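PDB 2B5V: glucose 1-dehydrogenase, which catalyses the zinc-dependent oxidation of D-glucose and several other aldose sugars, passing the electrons to NADP(+), which it prefers, or to NAD(+). Local coordinates for residues 36-41 with 347-352; 269-274 with 296-301; 87-92 with 129-134; 172-177 with 242-247. All blocks are in the same frame, centred on the assembly; numbering follows the deposited sequence.

Contact 1. Residues 36-41 with 347-352; sequences GVDGTD and TIKTAI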
loop_
_atom_site.group_PDB
_atom_site.type_symbol
_atom_site.label_atom_id
_atom_site.label_comp_id
_atom_site.label_asym_id
_atom_site.label_seq_id
_atom_site.Cartn_x
_atom_site.Cartn_y
_atom_site.Cartn_z
ATOM N N GLY A 36 -31.461 1.673 -1.533
ATOM C CA GLY A 36 -30.836 2.001 -2.801
ATOM C C GLY A 36 -30.581 0.746 -3.618
ATOM O O GLY A 36 -30.497 -0.357 -3.058
ATOM N N VAL A 37 -30.495 0.902 -4.940
ATOM C CA VAL A 37 -30.214 -0.242 -5.797
ATOM C C VAL A 37 -28.777 -0.085 -6.231
ATOM O O VAL A 37 -28.331 1.011 -6.578
ATOM C CB VAL A 37 -31.112 -0.304 -7.050
ATOM C CG1 VAL A 37 -30.611 -1.391 -7.979
ATOM C CG2 VAL A 37 -32.543 -0.596 -6.653
ATOM N N ASP A 38 -28.054 -1.191 -6.236
ATOM C CA ASP A 38 -26.649 -1.161 -6.587
ATOM C C ASP A 38 -26.255 -2.247 -7.587
ATOM O O ASP A 38 -27.045 -3.141 -7.901
ATOM C CB ASP A 38 -25.857 -1.342 -5.294
ATOM C CG ASP A 38 -24.415 -0.986 -5.445
ATOM O OD1 ASP A 38 -24.137 0.073 -6.036
ATOM O OD2 ASP A 38 -23.588 -1.767 -4.954
ATOM N N GLY A 39 -25.015 -2.176 -8.056
ATOM C CA GLY A 39 -24.497 -3.177 -8.981
ATOM C C GLY A 39 -24.604 -4.608 -8.466
ATOM O O GLY A 39 -24.978 -5.521 -9.209
ATOM N N THR A 40 -24.302 -4.825 -7.189
ATOM C CA THR A 40 -24.378 -6.177 -6.636
ATOM C C THR A 40 -25.798 -6.717 -6.808
ATOM O O THR A 40 -25.986 -7.874 -7.177
ATOM C CB THR A 40 -24.008 -6.185 -5.130
ATOM O OG1 THR A 40 -25.009 -5.464 -4.391
ATOM C CG2 THR A 40 -22.628 -5.520 -4.918
ATOM N N ASP A 41 -26.800 -5.884 -6.533
ATOM C CA ASP A 41 -28.184 -6.310 -6.691
ATOM C C ASP A 41 -28.428 -6.781 -8.117
ATOM O O ASP A 41 -29.195 -7.723 -8.356
ATOM C CB ASP A 41 -29.139 -5.158 -6.375
ATOM C CG ASP A 41 -29.024 -4.699 -4.942
ATOM O OD1 ASP A 41 -29.420 -5.494 -4.062
ATOM O OD2 ASP A 41 -28.524 -3.567 -4.702
ATOM N N THR A 347 -29.432 6.426 -16.299
ATOM C CA THR A 347 -29.872 6.169 -14.928
ATOM C C THR A 347 -28.588 6.030 -14.117
ATOM O O THR A 347 -27.694 5.293 -14.487
ATOM C CB THR A 347 -30.750 4.889 -14.836
ATOM O OG1 THR A 347 -29.938 3.726 -15.005
ATOM C CG2 THR A 347 -31.811 4.923 -15.946
ATOM N N ILE A 348 -28.481 6.778 -13.027
ATOM C CA ILE A 348 -27.266 6.738 -12.233
ATOM C C ILE A 348 -27.521 6.021 -10.910
ATOM O O ILE A 348 -27.010 4.935 -10.706
ATOM C CB ILE A 348 -26.715 8.178 -12.054
ATOM C CG1 ILE A 348 -26.406 8.751 -13.446
ATOM C CG2 ILE A 348 -25.448 8.191 -11.184
ATOM C CD1 ILE A 348 -26.015 10.209 -13.439
ATOM N N LYS A 349 -28.315 6.599 -10.020
ATOM C CA LYS A 349 -28.585 5.914 -8.745
ATOM C C LYS A 349 -30.080 5.893 -8.574
ATOM O O LYS A 349 -30.736 6.939 -8.710
ATOM C CB LYS A 349 -27.997 6.685 -7.548
ATOM C CG LYS A 349 -27.311 5.804 -6.527
ATOM C CD LYS A 349 -28.195 4.761 -5.922
ATOM C CE LYS A 349 -27.461 4.000 -4.817
ATOM N NZ LYS A 349 -26.643 2.841 -5.290
ATOM N N THR A 350 -30.634 4.730 -8.256
ATOM C CA THR A 350 -32.085 4.653 -8.051
ATOM C C THR A 350 -32.293 4.077 -6.668
ATOM O O THR A 350 -31.360 3.543 -6.082
ATOM C CB THR A 350 -32.775 3.719 -9.123
ATOM O OG1 THR A 350 -32.222 2.404 -9.040
ATOM C CG2 THR A 350 -32.511 4.248 -10.549
ATOM N N ALA A 351 -33.502 4.209 -6.134
ATOM C CA ALA A 351 -33.817 3.658 -4.821
ATOM C C ALA A 351 -35.290 3.266 -4.875
ATOM O O ALA A 351 -36.034 3.748 -5.738
ATOM C CB ALA A 351 -33.632 4.732 -3.736
ATOM N N ILE A 352 -35.711 2.412 -3.956
ATOM C CA ILE A 352 -37.126 2.001 -3.885
ATOM C C ILE A 352 -37.648 2.534 -2.565
ATOM O O ILE A 352 -37.004 2.336 -1.519
ATOM C CB ILE A 352 -37.249 0.471 -3.868
ATOM C CG1 ILE A 352 -36.769 -0.081 -5.217
ATOM C CG2 ILE A 352 -38.708 0.039 -3.512
ATOM C CD1 ILE A 352 -36.575 -1.572 -5.165
HETATM O O HOH W 1 -29.072 2.400 -8.759
HETATM O O HOH W 2 -23.945 3.034 -4.601
#
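The catalytic zinc site of this medium-chain alcohol dehydrogenase borders this contact, where strand 27-37 of the GroES-like domain pairs antiparallel with strand 349-353 and then gives way to zinc ligand D38. G36 faces A351 in a non-hydrogen-bonded pair, and one residue on V37 N donates to T350 O at 3.0 Å, the N-H nearly straight at 166°. A water donates to V37 O and accepts from T350 N. V37 O also takes K349 NZ at 2.8 Å, which comes from above the carbonyl plane rather than onto a lone pair. K349 gets there by bending at chi2 (-59°) and again at chi4, which folds its chain over G36. The same ammonium forms a salt bridge with E64, another zinc ligand, and a long one with D38 OD1, 3.8 Å from K349 NZ, consistent with a second-shell charge between two zinc ligands. A methionine in its place would probably leave E64 without its positive partner and V37 O with one donor fewer. On the other face, T350 OG1, hydrogen-bonded to A340 O, lies 3.5 Å from V37 CB.

Contact 2. Residues 269-274 with 296-301; sequences GALLGV and KALVGS. With NAP (NADP nicotinamide-adenine-dinucleotide phosphate), chain B.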
loop_
_atom_site.group_PDB
_atom_site.type_symbol
_atom_site.label_atom_id
_atom_site.label_comp_id
_atom_site.label_asym_id
_atom_site.label_seq_id
_atom_site.Cartn_x
_atom_site.Cartn_y
_atom_site.Cartn_z
ATOM N N GLY A 269 -2.614 4.548 -4.569
ATOM C CA GLY A 269 -3.821 4.182 -5.308
ATOM C C GLY A 269 -4.709 3.338 -4.387
ATOM O O GLY A 269 -4.219 2.413 -3.708
ATOM N N ALA A 270 -5.995 3.662 -4.304
ATOM C CA ALA A 270 -6.893 2.842 -3.493
ATOM C C ALA A 270 -7.680 2.035 -4.505
ATOM O O ALA A 270 -8.202 2.611 -5.466
ATOM C CB ALA A 270 -7.865 3.711 -2.660
ATOM N N LEU A 271 -7.752 0.715 -4.305
ATOM C CA LEU A 271 -8.495 -0.166 -5.212
ATOM C C LEU A 271 -9.802 -0.594 -4.537
ATOM O O LEU A 271 -9.793 -1.068 -3.396
ATOM C CB LEU A 271 -7.657 -1.413 -5.550
ATOM C CG LEU A 271 -6.270 -1.086 -6.153
ATOM C CD1 LEU A 271 -5.504 -2.360 -6.405
ATOM C CD2 LEU A 271 -6.434 -0.325 -7.460
ATOM N N LEU A 272 -10.923 -0.401 -5.228
ATOM C CA LEU A 272 -12.223 -0.787 -4.700
ATOM C C LEU A 272 -12.941 -1.770 -5.625
ATOM O O LEU A 272 -13.926 -2.404 -5.233
ATOM C CB LEU A 272 -13.142 0.449 -4.532
ATOM C CG LEU A 272 -12.963 1.451 -3.365
ATOM C CD1 LEU A 272 -13.377 0.787 -2.063
ATOM C CD2 LEU A 272 -11.511 1.983 -3.284
ATOM N N GLY A 273 -12.473 -1.877 -6.865
ATOM C CA GLY A 273 -13.147 -2.734 -7.831
ATOM C C GLY A 273 -13.055 -4.222 -7.579
ATOM O O GLY A 273 -12.079 -4.686 -7.024
ATOM N N VAL A 274 -14.076 -4.976 -7.978
ATOM C CA VAL A 274 -14.048 -6.422 -7.788
ATOM C C VAL A 274 -14.207 -7.151 -9.124
ATOM O O VAL A 274 -15.314 -7.445 -9.543
ATOM C CB VAL A 274 -15.157 -6.859 -6.844
ATOM C CG1 VAL A 274 -14.931 -8.314 -6.416
ATOM C CG2 VAL A 274 -15.182 -5.933 -5.640
ATOM N N LYS A 296 5.812 4.300 -3.925
ATOM C CA LYS A 296 4.346 4.321 -4.114
ATOM C C LYS A 296 3.655 3.233 -3.315
ATOM O O LYS A 296 4.307 2.328 -2.799
ATOM C CB LYS A 296 3.985 4.145 -5.597
ATOM C CG LYS A 296 4.537 5.265 -6.461
ATOM C CD LYS A 296 4.223 5.092 -7.938
ATOM C CE LYS A 296 4.724 6.294 -8.720
ATOM N NZ LYS A 296 4.441 6.205 -10.176
ATOM N N ALA A 297 2.328 3.324 -3.237
ATOM C CA ALA A 297 1.546 2.343 -2.498
ATOM C C ALA A 297 0.217 2.065 -3.187
ATOM O O ALA A 297 -0.377 2.950 -3.843
ATOM C CB ALA A 297 1.261 2.862 -1.075
ATOM N N LEU A 298 -0.234 0.831 -3.058
ATOM C CA LEU A 298 -1.530 0.427 -3.592
ATOM C C LEU A 298 -2.190 -0.218 -2.397
ATOM O O LEU A 298 -1.600 -1.110 -1.760
ATOM C CB LEU A 298 -1.404 -0.645 -4.674
ATOM C CG LEU A 298 -1.051 -0.301 -6.115
ATOM C CD1 LEU A 298 -1.143 -1.573 -6.923
ATOM C CD2 LEU A 298 -2.019 0.747 -6.663
ATOM N N VAL A 299 -3.408 0.210 -2.104
ATOM C CA VAL A 299 -4.145 -0.320 -0.967
ATOM C C VAL A 299 -5.559 -0.739 -1.405
ATOM O O VAL A 299 -6.264 0.022 -2.075
ATOM C CB VAL A 299 -4.255 0.773 0.143
ATOM C CG1 VAL A 299 -5.074 0.264 1.319
ATOM C CG2 VAL A 299 -2.848 1.162 0.629
ATOM N N GLY A 300 -5.962 -1.941 -1.022
ATOM C CA GLY A 300 -7.296 -2.426 -1.354
ATOM C C GLY A 300 -8.203 -2.192 -0.160
ATOM O O GLY A 300 -7.714 -2.134 0.958
ATOM N N SER A 301 -9.509 -2.024 -0.372
ATOM C CA SER A 301 -10.427 -1.782 0.746
ATOM C C SER A 301 -11.801 -2.336 0.381
ATOM O O SER A 301 -12.221 -2.260 -0.779
ATOM C CB SER A 301 -10.558 -0.262 1.017
ATOM O OG SER A 301 -11.378 0.014 2.146
HETATM P PA NAP B . -20.786 0.467 -11.788
HETATM O O1A NAP B . -20.610 -0.696 -12.565
HETATM O O2A NAP B . -22.077 1.198 -11.496
HETATM O O5B NAP B . -19.846 1.594 -12.347
HETATM C C5B NAP B . -18.525 1.248 -12.847
HETATM C C4B NAP B . -18.371 2.354 -13.895
HETATM O O4B NAP B . -17.029 2.265 -14.498
HETATM C C3B NAP B . -19.352 2.302 -15.134
HETATM O O3B NAP B . -19.913 3.587 -15.250
HETATM C C2B NAP B . -18.459 1.895 -16.316
HETATM O O2B NAP B . -18.767 2.528 -17.551
HETATM C C1B NAP B . -17.053 2.332 -15.873
HETATM N N9A NAP B . -16.038 1.553 -16.530
HETATM C C8A NAP B . -15.785 0.202 -16.579
HETATM N N7A NAP B . -14.741 -0.114 -17.318
HETATM C C5A NAP B . -14.290 1.106 -17.786
HETATM C C6A NAP B . -13.220 1.403 -18.626
HETATM N N6A NAP B . -12.363 0.528 -19.201
HETATM N N1A NAP B . -13.005 2.748 -18.922
HETATM C C2A NAP B . -13.828 3.739 -18.387
HETATM N N3A NAP B . -14.899 3.456 -17.556
HETATM C C4A NAP B . -15.084 2.139 -17.286
HETATM O O3 NAP B . -20.209 0.242 -10.328
HETATM P PN NAP B . -20.390 1.151 -9.013
HETATM O O1N NAP B . -19.827 2.530 -9.158
HETATM O O2N NAP B . -21.419 0.905 -8.014
HETATM O O5D NAP B . -19.162 0.133 -8.715
HETATM C C5D NAP B . -17.764 0.391 -9.152
HETATM C C4D NAP B . -16.900 -0.820 -8.757
HETATM O O4D NAP B . -16.727 -0.829 -7.304
HETATM C C3D NAP B . -17.457 -2.277 -9.087
HETATM O O3D NAP B . -16.422 -3.175 -9.543
HETATM C C2D NAP B . -18.031 -2.732 -7.766
HETATM O O2D NAP B . -18.036 -4.139 -7.671
HETATM C C1D NAP B . -17.071 -2.142 -6.815
HETATM N N1N NAP B . -17.477 -1.915 -5.422
HETATM C C2N NAP B . -16.610 -2.261 -4.380
HETATM C C3N NAP B . -16.996 -2.046 -3.090
HETATM C C7N NAP B . -16.014 -2.426 -1.971
HETATM O O7N NAP B . -16.406 -2.269 -0.838
HETATM N N7N NAP B . -14.822 -2.904 -2.248
HETATM C C4N NAP B . -18.311 -1.473 -2.774
HETATM C C5N NAP B . -19.159 -1.126 -3.859
HETATM C C6N NAP B . -18.758 -1.338 -5.205
HETATM P P2B NAP B . -19.894 1.998 -18.612
HETATM O O1X NAP B . -21.227 2.135 -17.897
HETATM O O2X NAP B . -19.686 2.976 -19.716
HETATM O O3X NAP B . -19.541 0.558 -18.922
#
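Parallel strand pairing at the edge of the Rossmann-type nucleotide-binding sheet defines this contact: strand 267-271 runs beside 297-300, the last strand of the sheet within the chain, and both lead into the NADP pocket. G269 pairs with L298, A270 with V299 and L271 with G300. The rungs are G269 N to A297 O, V299 N to G269 O and L271 N to V299 O, each 2.8 Å, and the ladder ends in a longer one, S301 N to L271 O at 3.2 Å. Having no side chain, G269 lets L298 CD2 lie 4.1 Å from G269 CA, a place a beta carbon would crowd. L271 CD1 and L298 CD1 meet on that same face at 4.5 Å. Past the ladder, L272 CD1 comes within 3.5 Å of S301 O. There the nicotinamide amide nitrogen NAP N7N donates weakly to S301 O at 3.1 Å; its bond to L272 O is doubtful. V274 N gives a weak bond to the ribose hydroxyl O3D. Strand 243-248 pairs with the other side of 267-271, helix 149-164 packs on L272 and S301, and 297-299 join an antiparallel strand of the second subunit, carrying the sheet across the dimer.

Contact 3. Residues 87-92 with 129-134; sequences VRRPPA and TSPEKY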
loop_
_atom_site.group_PDB
_atom_site.type_symbol
_atom_site.label_atom_id
_atom_site.label_comp_id
_atom_site.label_asym_id
_atom_site.label_seq_id
_atom_site.Cartn_x
_atom_site.Cartn_y
_atom_site.Cartn_z
ATOM N N VAL A 87 -23.678 -3.527 6.979
ATOM C CA VAL A 87 -23.969 -4.670 6.140
ATOM C C VAL A 87 -23.538 -6.060 6.640
ATOM O O VAL A 87 -24.273 -7.045 6.458
ATOM C CB VAL A 87 -23.345 -4.430 4.725
ATOM C CG1 VAL A 87 -23.657 -5.608 3.799
ATOM C CG2 VAL A 87 -23.905 -3.152 4.127
ATOM N N ARG A 88 -22.365 -6.134 7.268
ATOM C CA ARG A 88 -21.830 -7.405 7.748
ATOM C C ARG A 88 -22.385 -7.925 9.060
ATOM O O ARG A 88 -22.633 -7.161 9.994
ATOM C CB ARG A 88 -20.303 -7.329 7.826
ATOM C CG ARG A 88 -19.719 -7.346 6.462
ATOM C CD ARG A 88 -18.202 -7.400 6.426
ATOM N NE ARG A 88 -17.764 -7.573 5.047
ATOM C CZ ARG A 88 -16.531 -7.929 4.696
ATOM N NH1 ARG A 88 -15.618 -8.143 5.631
ATOM N NH2 ARG A 88 -16.223 -8.089 3.414
ATOM N N ARG A 89 -22.587 -9.243 9.106
ATOM C CA ARG A 89 -23.091 -9.932 10.300
ATOM C C ARG A 89 -22.304 -11.225 10.493
ATOM O O ARG A 89 -21.775 -11.785 9.532
ATOM C CB ARG A 89 -24.578 -10.266 10.137
ATOM C CG ARG A 89 -25.464 -9.037 9.883
ATOM C CD ARG A 89 -25.743 -8.269 11.165
ATOM N NE ARG A 89 -26.646 -7.136 10.935
ATOM C CZ ARG A 89 -26.266 -5.955 10.452
ATOM N NH1 ARG A 89 -24.980 -5.733 10.151
ATOM N NH2 ARG A 89 -27.174 -5.011 10.236
ATOM N N PRO A 90 -22.210 -11.707 11.744
ATOM C CA PRO A 90 -21.481 -12.939 12.065
ATOM C C PRO A 90 -21.999 -14.076 11.197
ATOM O O PRO A 90 -23.187 -14.136 10.882
ATOM C CB PRO A 90 -21.794 -13.147 13.543
ATOM C CG PRO A 90 -21.901 -11.718 14.060
ATOM C CD PRO A 90 -22.724 -11.057 12.962
ATOM N N PRO A 91 -21.111 -14.988 10.788
ATOM C CA PRO A 91 -21.546 -16.109 9.947
ATOM C C PRO A 91 -22.303 -17.147 10.785
ATOM O O PRO A 91 -22.400 -17.017 12.013
ATOM C CB PRO A 91 -20.232 -16.627 9.384
ATOM C CG PRO A 91 -19.317 -16.491 10.577
ATOM C CD PRO A 91 -19.685 -15.116 11.154
ATOM N N ALA A 92 -22.847 -18.158 10.117
ATOM C CA ALA A 92 -23.627 -19.209 10.769
ATOM C C ALA A 92 -22.906 -19.820 11.970
ATOM O O ALA A 92 -23.529 -20.151 12.978
ATOM C CB ALA A 92 -23.962 -20.296 9.761
ATOM N N THR A 129 -34.918 -6.279 11.305
ATOM C CA THR A 129 -34.366 -6.097 12.632
ATOM C C THR A 129 -32.844 -6.079 12.492
ATOM O O THR A 129 -32.283 -6.438 11.451
ATOM C CB THR A 129 -34.700 -7.269 13.556
ATOM O OG1 THR A 129 -34.161 -8.465 12.988
ATOM C CG2 THR A 129 -36.243 -7.437 13.726
ATOM N N SER A 130 -32.183 -5.655 13.558
ATOM C CA SER A 130 -30.731 -5.652 13.618
ATOM C C SER A 130 -30.291 -5.284 15.014
ATOM O O SER A 130 -30.992 -4.548 15.738
ATOM C CB SER A 130 -30.117 -4.637 12.648
ATOM O OG SER A 130 -29.902 -5.208 11.377
ATOM N N PRO A 131 -29.143 -5.824 15.425
ATOM C CA PRO A 131 -28.560 -5.555 16.733
ATOM C C PRO A 131 -28.308 -4.054 16.795
ATOM O O PRO A 131 -27.900 -3.433 15.791
ATOM C CB PRO A 131 -27.249 -6.322 16.683
ATOM C CG PRO A 131 -27.603 -7.523 15.881
ATOM C CD PRO A 131 -28.464 -6.959 14.768
ATOM N N GLU A 132 -28.543 -3.471 17.965
ATOM C CA GLU A 132 -28.325 -2.049 18.156
ATOM C C GLU A 132 -26.905 -1.611 17.738
ATOM O O GLU A 132 -26.716 -0.520 17.175
ATOM C CB GLU A 132 -28.538 -1.705 19.623
ATOM C CG GLU A 132 -28.105 -0.311 20.025
ATOM C CD GLU A 132 -28.432 -0.037 21.488
ATOM O OE1 GLU A 132 -28.287 -0.974 22.310
ATOM O OE2 GLU A 132 -28.832 1.106 21.812
ATOM N N LYS A 133 -25.908 -2.453 18.003
ATOM C CA LYS A 133 -24.535 -2.084 17.669
ATOM C C LYS A 133 -24.300 -1.888 16.173
ATOM O O LYS A 133 -23.320 -1.256 15.786
ATOM C CB LYS A 133 -23.538 -3.122 18.195
ATOM C CG LYS A 133 -23.743 -4.511 17.620
ATOM C CD LYS A 133 -22.550 -5.423 17.835
ATOM C CE LYS A 133 -22.183 -5.566 19.291
ATOM N NZ LYS A 133 -21.028 -6.495 19.442
ATOM N N TYR A 134 -25.182 -2.434 15.336
ATOM C CA TYR A 134 -25.045 -2.287 13.888
ATOM C C TYR A 134 -26.038 -1.283 13.291
ATOM O O TYR A 134 -26.260 -1.255 12.071
ATOM C CB TYR A 134 -25.208 -3.645 13.187
ATOM C CG TYR A 134 -24.176 -4.662 13.624
ATOM C CD1 TYR A 134 -22.825 -4.311 13.754
ATOM C CD2 TYR A 134 -24.554 -5.959 13.964
ATOM C CE1 TYR A 134 -21.878 -5.235 14.227
ATOM C CE2 TYR A 134 -23.617 -6.883 14.435
ATOM C CZ TYR A 134 -22.287 -6.518 14.568
ATOM O OH TYR A 134 -21.381 -7.447 15.079
#
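One hydrogen bond joins the two segments: R89 NH2 donates to S130 OG at 3.0 Å, with an N-H...O angle of 161°. The hydroxyl sits at the guanidinium edge, close to its plane, and S130 OG in turn donates to T129 O, 2.7 Å away, so its own proton points back along the strand and its oxygen faces the arginine. On the R89 side, NH1 returns to R88 O at 2.8 Å, again in the guanidinium plane although above the plane of that carbonyl, and T86 OG1 accepts from NH1 as well. S130 OG and R88 O, both near the plane, hold the flat group against rotation. The pair bridges two sheets of the GroES-like domain: strand 88-89 is an outer strand of a small three-stranded sheet, while 127-131 pairs with strand 27-37 in the large mixed one.

The remaining contacts are van der Waals. Y134 CB lies over one guanidinium face, 3.7 Å from R89 NH1 and offset toward the rim, and the ring and guanidinium planes are only 19° apart. A bend at chi2 (-78°) brings the arginine round, its CD reaching Y134 CD2 at 3.8 Å. K133 CG sits over the centre of one face of that ring. An alanine at R89 is likely to leave S130 OG without its donor and to open a gap beside Y134 CB. Helix 97-100 places F99 against P90 and Y134.

Contact 4. Residues 172-177 with 242-247; sequences DPSSAF and QMDFIY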
loop_
_atom_site.group_PDB
_atom_site.type_symbol
_atom_site.label_atom_id
_atom_site.label_comp_id
_atom_site.label_asym_id
_atom_site.label_seq_id
_atom_site.Cartn_x
_atom_site.Cartn_y
_atom_site.Cartn_z
ATOM N N ASP A 172 1.628 15.958 0.710
ATOM C CA ASP A 172 0.708 17.056 0.420
ATOM C C ASP A 172 0.258 16.924 -1.037
ATOM O O ASP A 172 0.856 17.502 -1.941
ATOM C CB ASP A 172 1.413 18.395 0.640
ATOM C CG ASP A 172 0.485 19.576 0.451
ATOM O OD1 ASP A 172 -0.691 19.495 0.889
ATOM O OD2 ASP A 172 0.940 20.586 -0.127
ATOM N N PRO A 173 -0.804 16.144 -1.278
ATOM C CA PRO A 173 -1.297 15.946 -2.637
ATOM C C PRO A 173 -1.998 17.175 -3.195
ATOM O O PRO A 173 -2.525 17.984 -2.443
ATOM C CB PRO A 173 -2.246 14.774 -2.474
ATOM C CG PRO A 173 -2.906 15.110 -1.130
ATOM C CD PRO A 173 -1.667 15.464 -0.297
ATOM N N SER A 174 -2.009 17.301 -4.518
ATOM C CA SER A 174 -2.695 18.414 -5.153
ATOM C C SER A 174 -3.663 17.854 -6.210
ATOM O O SER A 174 -4.687 18.470 -6.510
ATOM C CB SER A 174 -1.674 19.349 -5.812
ATOM O OG SER A 174 -1.036 18.677 -6.876
ATOM N N SER A 175 -3.360 16.676 -6.760
ATOM C CA SER A 175 -4.249 16.108 -7.780
ATOM C C SER A 175 -4.834 14.735 -7.461
ATOM O O SER A 175 -4.156 13.868 -6.899
ATOM C CB SER A 175 -3.523 16.034 -9.125
ATOM O OG SER A 175 -2.463 15.099 -9.068
ATOM N N ALA A 176 -6.097 14.526 -7.839
ATOM C CA ALA A 176 -6.742 13.239 -7.585
ATOM C C ALA A 176 -7.460 12.772 -8.855
ATOM O O ALA A 176 -8.056 13.577 -9.599
ATOM C CB ALA A 176 -7.725 13.374 -6.411
ATOM N N PHE A 177 -7.413 11.475 -9.099
ATOM C CA PHE A 177 -8.002 10.853 -10.299
ATOM C C PHE A 177 -8.951 9.680 -9.922
ATOM O O PHE A 177 -8.511 8.680 -9.334
ATOM C CB PHE A 177 -6.811 10.356 -11.134
ATOM C CG PHE A 177 -7.153 9.825 -12.507
ATOM C CD1 PHE A 177 -8.332 10.200 -13.173
ATOM C CD2 PHE A 177 -6.233 9.003 -13.175
ATOM C CE1 PHE A 177 -8.578 9.767 -14.488
ATOM C CE2 PHE A 177 -6.468 8.560 -14.479
ATOM C CZ PHE A 177 -7.650 8.949 -15.140
ATOM N N GLN A 242 0.696 13.765 -13.551
ATOM C CA GLN A 242 0.792 12.590 -12.702
ATOM C C GLN A 242 -0.166 12.895 -11.560
ATOM O O GLN A 242 -0.297 14.048 -11.140
ATOM C CB GLN A 242 2.180 12.445 -12.153
ATOM C CG GLN A 242 3.224 12.480 -13.200
ATOM C CD GLN A 242 4.559 12.115 -12.621
ATOM O OE1 GLN A 242 4.921 10.943 -12.564
ATOM N NE2 GLN A 242 5.284 13.113 -12.153
ATOM N N MET A 243 -0.798 11.856 -11.041
ATOM C CA MET A 243 -1.809 11.991 -10.001
ATOM C C MET A 243 -1.344 11.576 -8.623
ATOM O O MET A 243 -0.889 10.461 -8.443
ATOM C CB MET A 243 -3.008 11.129 -10.395
ATOM C CG MET A 243 -3.482 11.384 -11.842
ATOM S SD MET A 243 -4.353 12.988 -12.023
ATOM C CE MET A 243 -3.079 14.122 -11.751
ATOM N N ASP A 244 -1.489 12.459 -7.646
ATOM C CA ASP A 244 -1.074 12.106 -6.298
ATOM C C ASP A 244 -1.912 10.998 -5.690
ATOM O O ASP A 244 -1.406 10.169 -4.925
ATOM C CB ASP A 244 -1.134 13.329 -5.400
ATOM C CG ASP A 244 -0.123 14.379 -5.816
ATOM O OD1 ASP A 244 1.074 14.021 -5.915
ATOM O OD2 ASP A 244 -0.531 15.543 -6.047
ATOM N N PHE A 245 -3.188 10.969 -6.049
ATOM C CA PHE A 245 -4.089 9.979 -5.479
ATOM C C PHE A 245 -5.018 9.442 -6.550
ATOM O O PHE A 245 -5.661 10.227 -7.251
ATOM C CB PHE A 245 -4.963 10.635 -4.395
ATOM C CG PHE A 245 -5.968 9.702 -3.772
ATOM C CD1 PHE A 245 -5.558 8.520 -3.156
ATOM C CD2 PHE A 245 -7.330 10.008 -3.785
ATOM C CE1 PHE A 245 -6.491 7.653 -2.561
ATOM C CE2 PHE A 245 -8.267 9.155 -3.194
ATOM C CZ PHE A 245 -7.849 7.973 -2.579
ATOM N N ILE A 246 -5.108 8.122 -6.646
ATOM C CA ILE A 246 -5.998 7.477 -7.613
ATOM C C ILE A 246 -6.996 6.596 -6.866
ATOM O O ILE A 246 -6.627 5.881 -5.922
ATOM C CB ILE A 246 -5.212 6.612 -8.655
ATOM C CG1 ILE A 246 -4.421 7.541 -9.589
ATOM C CG2 ILE A 246 -6.190 5.775 -9.496
ATOM C CD1 ILE A 246 -3.492 6.814 -10.575
ATOM N N TYR A 247 -8.267 6.668 -7.270
ATOM C CA TYR A 247 -9.302 5.868 -6.629
ATOM C C TYR A 247 -9.925 5.060 -7.754
ATOM O O TYR A 247 -10.572 5.607 -8.641
ATOM C CB TYR A 247 -10.324 6.802 -5.967
ATOM C CG TYR A 247 -11.432 6.110 -5.186
ATOM C CD1 TYR A 247 -11.450 6.095 -3.780
ATOM C CD2 TYR A 247 -12.503 5.534 -5.860
ATOM C CE1 TYR A 247 -12.537 5.523 -3.083
ATOM C CE2 TYR A 247 -13.558 4.975 -5.193
ATOM C CZ TYR A 247 -13.582 4.969 -3.809
ATOM O OH TYR A 247 -14.693 4.412 -3.212
HETATM O O HOH W 3 0.959 17.118 -7.373
#
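F177 and M243 make the apolar centre of this parallel strand pairing in the Rossmann-type domain. F177 CB rests 3.6 Å from M243 CG, and M243 SD stands 5.0 Å from the F177 ring centroid in an oblique Met-aromatic contact. F177 CG lies opposite its own amide nitrogen (chi1 -173°), which sends the ring past the methionine, while I246 CG1 touches F177 CB on the same face. On the opposite face A176 CB meets the edge of the F245 ring. Between these faces runs the ladder: F245 N to S175 O, F177 N to F245 O, and Y247 N to F177 O at 2.9 Å.

Toward the strand start the contact turns polar. D244 OD2 accepts two backbone amides, S174 N at 2.8 Å, from above the carboxylate plane, and S175 N at 3.1 Å, on the anti side. D244 N in turn donates to S175 OG at 3.2 Å, so serine and aspartate grip each other reciprocally, and P173 CB packs on D244 CB. Strand 201-206 lies along the other side of 175-179, placing Y203 against F177 and M243, whereas helices 149-164 and 183-194 cover the face of A176 and F245.

Contacts 2 and 4 belong to one parallel Rossmann-type sheet, their centres about 13 Å apart: strands 243-248 and 267-271 are neighbours, A270 N being probably hydrogen-bonded to I246 O at 2.8 Å, so four consecutive strands run from 175-179 to 297-300 at the dimer edge. Contact 3 lies in the GroES-like domain, with its centre about 26 Å from that of contact 2. Contact 1 shares the large mixed sheet with contact 3 through strands 27-37 and 127-131, and joins the two ends of the fold. Along the chain contact 3 closes first, then 4, then 2, while contact 1 spans them all, bringing the C-terminal strand back to the zinc-binding domain. NADP touches both contacts 1 and 2.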